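Local structure of metallo-beta-lactamase domain-containing protein (Enterococcus faecalis, 2AZ4) at residues A[161-166]-A[201-206]. The protein is of unknown function but binds two zinc ions in a metallo-beta-lactamase fold and, judging from its family, may act as an RNA-binding exonuclease. Residues are numbered along the deposited sequence; the frame is centred on the assembly and turned at random.
Sequences EIVPVD and LAFCEK
Helix 197-207 packs on the face of the mixed sheet at strand 158-164, one alpha-against-beta layer of the metallo-beta-lactamase fold; the local axes come within 8.5 Å and run roughly antiparallel, at 148°. K206 can be followed from CB, which points toward the strand, with CG anti to the carbonyl carbon (chi1 -74°) and the chain then extended to CE. CD passes V163 CG2 at 4.1 Å. CE comes within 3.3 Å of E161 OE2. A bend at the last torsion (chi4 -86°) then delivers NZ to that same E161 OE2, at 2.6 Å. The ammonium meets the syn lone pair of the carboxylate, and the two side chains cross at about a right angle. On the inner side F203 CG, anti to the backbone N, turns the ring past the two valines. V163 CG1 lies near the ring plane at its edge, its nearest atom being F203 CB at 4.0 Å, whereas V165 CG2 approaches F203 CG obliquely at 3.8 Å. V165 is two residues before the zinc ligand H167, and A174 of the adjacent strand also touches F203. Apolar packing thus occupies the buried end nearer the metal site, while a short ion pair, probably moderated by solvent around exposed K206, lies at the solvent-facing end.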
ATOM      1  N   GLU A 161       3.275   1.601 -19.346  1.00 21.10           N
ATOM      2  CA  GLU A 161       2.119   0.738 -19.194  1.00 21.03           C
ATOM      3  C   GLU A 161       1.894   0.434 -17.720  1.00 20.28           C
ATOM      4  O   GLU A 161       2.820  -0.003 -17.015  1.00 19.69           O
ATOM      5  CB  GLU A 161       2.280  -0.571 -19.967  1.00 21.50           C
ATOM      6  CG  GLU A 161       0.953  -1.385 -20.053  1.00 22.04           C
ATOM      7  CD  GLU A 161       1.061  -2.615 -20.943  1.00 24.86           C
ATOM      8  OE1 GLU A 161       1.990  -2.657 -21.772  1.00 28.59           O
ATOM      9  OE2 GLU A 161       0.206  -3.537 -20.823  1.00 26.65           O
ATOM     10  N   ILE A 162       0.662   0.653 -17.255  1.00 18.70           N
ATOM     11  CA  ILE A 162       0.328   0.419 -15.851  1.00 17.97           C
ATOM     12  C   ILE A 162      -0.399  -0.916 -15.707  1.00 16.84           C
ATOM     13  O   ILE A 162      -1.512  -1.108 -16.187  1.00 16.90           O
ATOM     14  CB  ILE A 162      -0.437   1.618 -15.228  1.00 17.33           C
ATOM     15  CG1 ILE A 162      -0.662   1.410 -13.734  1.00 18.07           C
ATOM     16  CG2 ILE A 162      -1.733   1.899 -15.983  1.00 19.19           C
ATOM     17  CD1 ILE A 162      -0.869   2.727 -12.960  1.00 19.09           C
ATOM     18  N   VAL A 163       0.241  -1.843 -15.031  1.00 16.46           N
ATOM     19  CA  VAL A 163      -0.189  -3.229 -15.107  1.00 15.75           C
ATOM     20  C   VAL A 163      -0.579  -3.655 -13.710  1.00 16.00           C
ATOM     21  O   VAL A 163       0.224  -3.480 -12.816  1.00 17.18           O
ATOM     22  CB  VAL A 163       1.004  -4.118 -15.597  1.00 16.22           C
ATOM     23  CG1 VAL A 163       0.621  -5.600 -15.600  1.00 13.90           C
ATOM     24  CG2 VAL A 163       1.472  -3.680 -17.022  1.00 14.62           C
ATOM     25  N   PRO A 164      -1.772  -4.256 -13.532  1.00 15.95           N
ATOM     26  CA  PRO A 164      -2.238  -4.701 -12.213  1.00 16.37           C
ATOM     27  C   PRO A 164      -1.392  -5.844 -11.684  1.00 17.02           C
ATOM     28  O   PRO A 164      -0.970  -6.747 -12.444  1.00 17.42           O
ATOM     29  CB  PRO A 164      -3.670  -5.172 -12.476  1.00 15.62           C
ATOM     30  CG  PRO A 164      -3.647  -5.596 -13.943  1.00 15.18           C
ATOM     31  CD  PRO A 164      -2.771  -4.554 -14.581  1.00 15.68           C
ATOM     32  N   VAL A 165      -1.155  -5.796 -10.388  1.00 16.53           N
ATOM     33  CA  VAL A 165      -0.340  -6.762  -9.723  1.00 18.20           C
ATOM     34  C   VAL A 165      -1.031  -7.138  -8.409  1.00 18.64           C
ATOM     35  O   VAL A 165      -1.748  -6.319  -7.848  1.00 18.22           O
ATOM     36  CB  VAL A 165       1.048  -6.125  -9.581  1.00 18.44           C
ATOM     37  CG1 VAL A 165       1.414  -5.765  -8.159  1.00 19.62           C
ATOM     38  CG2 VAL A 165       2.079  -6.839 -10.440  1.00 19.05           C
ATOM     39  N   ASP A 166      -0.834  -8.374  -7.943  1.00 18.60           N
ATOM     40  CA  ASP A 166      -1.468  -8.877  -6.727  1.00 19.59           C
ATOM     41  C   ASP A 166      -0.707  -8.292  -5.512  1.00 19.37           C
ATOM     42  O   ASP A 166       0.509  -8.453  -5.385  1.00 18.32           O
ATOM     43  CB  ASP A 166      -1.449 -10.421  -6.807  1.00 20.45           C
ATOM     44  CG  ASP A 166      -1.759 -11.145  -5.491  1.00 24.58           C
ATOM     45  OD1 ASP A 166      -2.220 -10.516  -4.505  1.00 28.39           O
ATOM     46  OD2 ASP A 166      -1.501 -12.394  -5.454  1.00 24.80           O
ATOM     47  N   LEU A 201       1.220 -13.135 -12.249  1.00 19.19           N
ATOM     48  CA  LEU A 201       1.689 -14.011 -13.333  1.00 19.84           C
ATOM     49  C   LEU A 201       1.631 -13.330 -14.702  1.00 19.73           C
ATOM     50  O   LEU A 201       2.610 -13.379 -15.442  1.00 20.42           O
ATOM     51  CB  LEU A 201       0.900 -15.319 -13.375  1.00 19.37           C
ATOM     52  CG  LEU A 201       1.140 -16.243 -12.175  1.00 19.88           C
ATOM     53  CD1 LEU A 201       0.372 -17.556 -12.394  1.00 21.06           C
ATOM     54  CD2 LEU A 201       2.639 -16.528 -11.980  1.00 21.75           C
ATOM     55  N   ALA A 202       0.493 -12.710 -15.028  1.00 20.09           N
ATOM     56  CA  ALA A 202       0.341 -11.969 -16.277  1.00 20.75           C
ATOM     57  C   ALA A 202       1.339 -10.822 -16.376  1.00 20.71           C
ATOM     58  O   ALA A 202       1.813 -10.502 -17.474  1.00 21.50           O
ATOM     59  CB  ALA A 202      -1.080 -11.458 -16.433  1.00 21.38           C
ATOM     60  N   PHE A 203       1.675 -10.216 -15.243  1.00 19.83           N
ATOM     61  CA  PHE A 203       2.662  -9.147 -15.211  1.00 20.06           C
ATOM     62  C   PHE A 203       4.052  -9.675 -15.599  1.00 21.00           C
ATOM     63  O   PHE A 203       4.771  -9.041 -16.359  1.00 20.01           O
ATOM     64  CB  PHE A 203       2.722  -8.514 -13.804  1.00 19.64           C
ATOM     65  CG  PHE A 203       4.036  -7.865 -13.494  1.00 20.16           C
ATOM     66  CD1 PHE A 203       4.411  -6.681 -14.130  1.00 19.66           C
ATOM     67  CD2 PHE A 203       4.915  -8.449 -12.588  1.00 17.88           C
ATOM     68  CE1 PHE A 203       5.650  -6.079 -13.854  1.00 18.44           C
ATOM     69  CE2 PHE A 203       6.148  -7.869 -12.311  1.00 18.77           C
ATOM     70  CZ  PHE A 203       6.510  -6.671 -12.948  1.00 19.23           C
ATOM     71  N   CYS A 204       4.435 -10.812 -15.020  1.00 21.07           N
ATOM     72  CA  CYS A 204       5.738 -11.429 -15.293  1.00 22.56           C
ATOM     73  C   CYS A 204       5.907 -11.733 -16.791  1.00 23.39           C
ATOM     74  O   CYS A 204       6.982 -11.510 -17.363  1.00 24.32           O
ATOM     75  CB  CYS A 204       5.883 -12.712 -14.477  1.00 22.28           C
ATOM     76  SG  CYS A 204       6.134 -12.482 -12.722  1.00 24.33           S
ATOM     77  N   GLU A 205       4.832 -12.211 -17.420  1.00 24.44           N
ATOM     78  CA  GLU A 205       4.809 -12.467 -18.866  1.00 25.19           C
ATOM     79  C   GLU A 205       4.996 -11.200 -19.703  1.00 24.84           C
ATOM     80  O   GLU A 205       5.664 -11.223 -20.747  1.00 24.66           O
ATOM     81  CB  GLU A 205       3.511 -13.155 -19.269  1.00 25.73           C
ATOM     82  CG  GLU A 205       3.375 -13.434 -20.779  1.00 31.41           C
ATOM     83  CD  GLU A 205       4.556 -14.254 -21.333  1.00 38.96           C
ATOM     84  OE1 GLU A 205       4.619 -15.474 -21.023  1.00 41.49           O
ATOM     85  OE2 GLU A 205       5.424 -13.679 -22.060  1.00 40.25           O
ATOM     86  N   LYS A 206       4.377 -10.108 -19.272  1.00 23.55           N
ATOM     87  CA  LYS A 206       4.565  -8.822 -19.939  1.00 23.11           C
ATOM     88  C   LYS A 206       5.978  -8.295 -19.690  1.00 22.34           C
ATOM     89  O   LYS A 206       6.555  -7.598 -20.533  1.00 21.72           O
ATOM     90  CB  LYS A 206       3.535  -7.823 -19.432  1.00 22.46           C
ATOM     91  CG  LYS A 206       2.128  -8.051 -19.946  1.00 24.94           C
ATOM     92  CD  LYS A 206       1.222  -6.859 -19.555  1.00 24.83           C
ATOM     93  CE  LYS A 206      -0.018  -6.780 -20.413  1.00 27.94           C
ATOM     94  NZ  LYS A 206       0.191  -6.024 -21.686  1.00 29.25           N
TER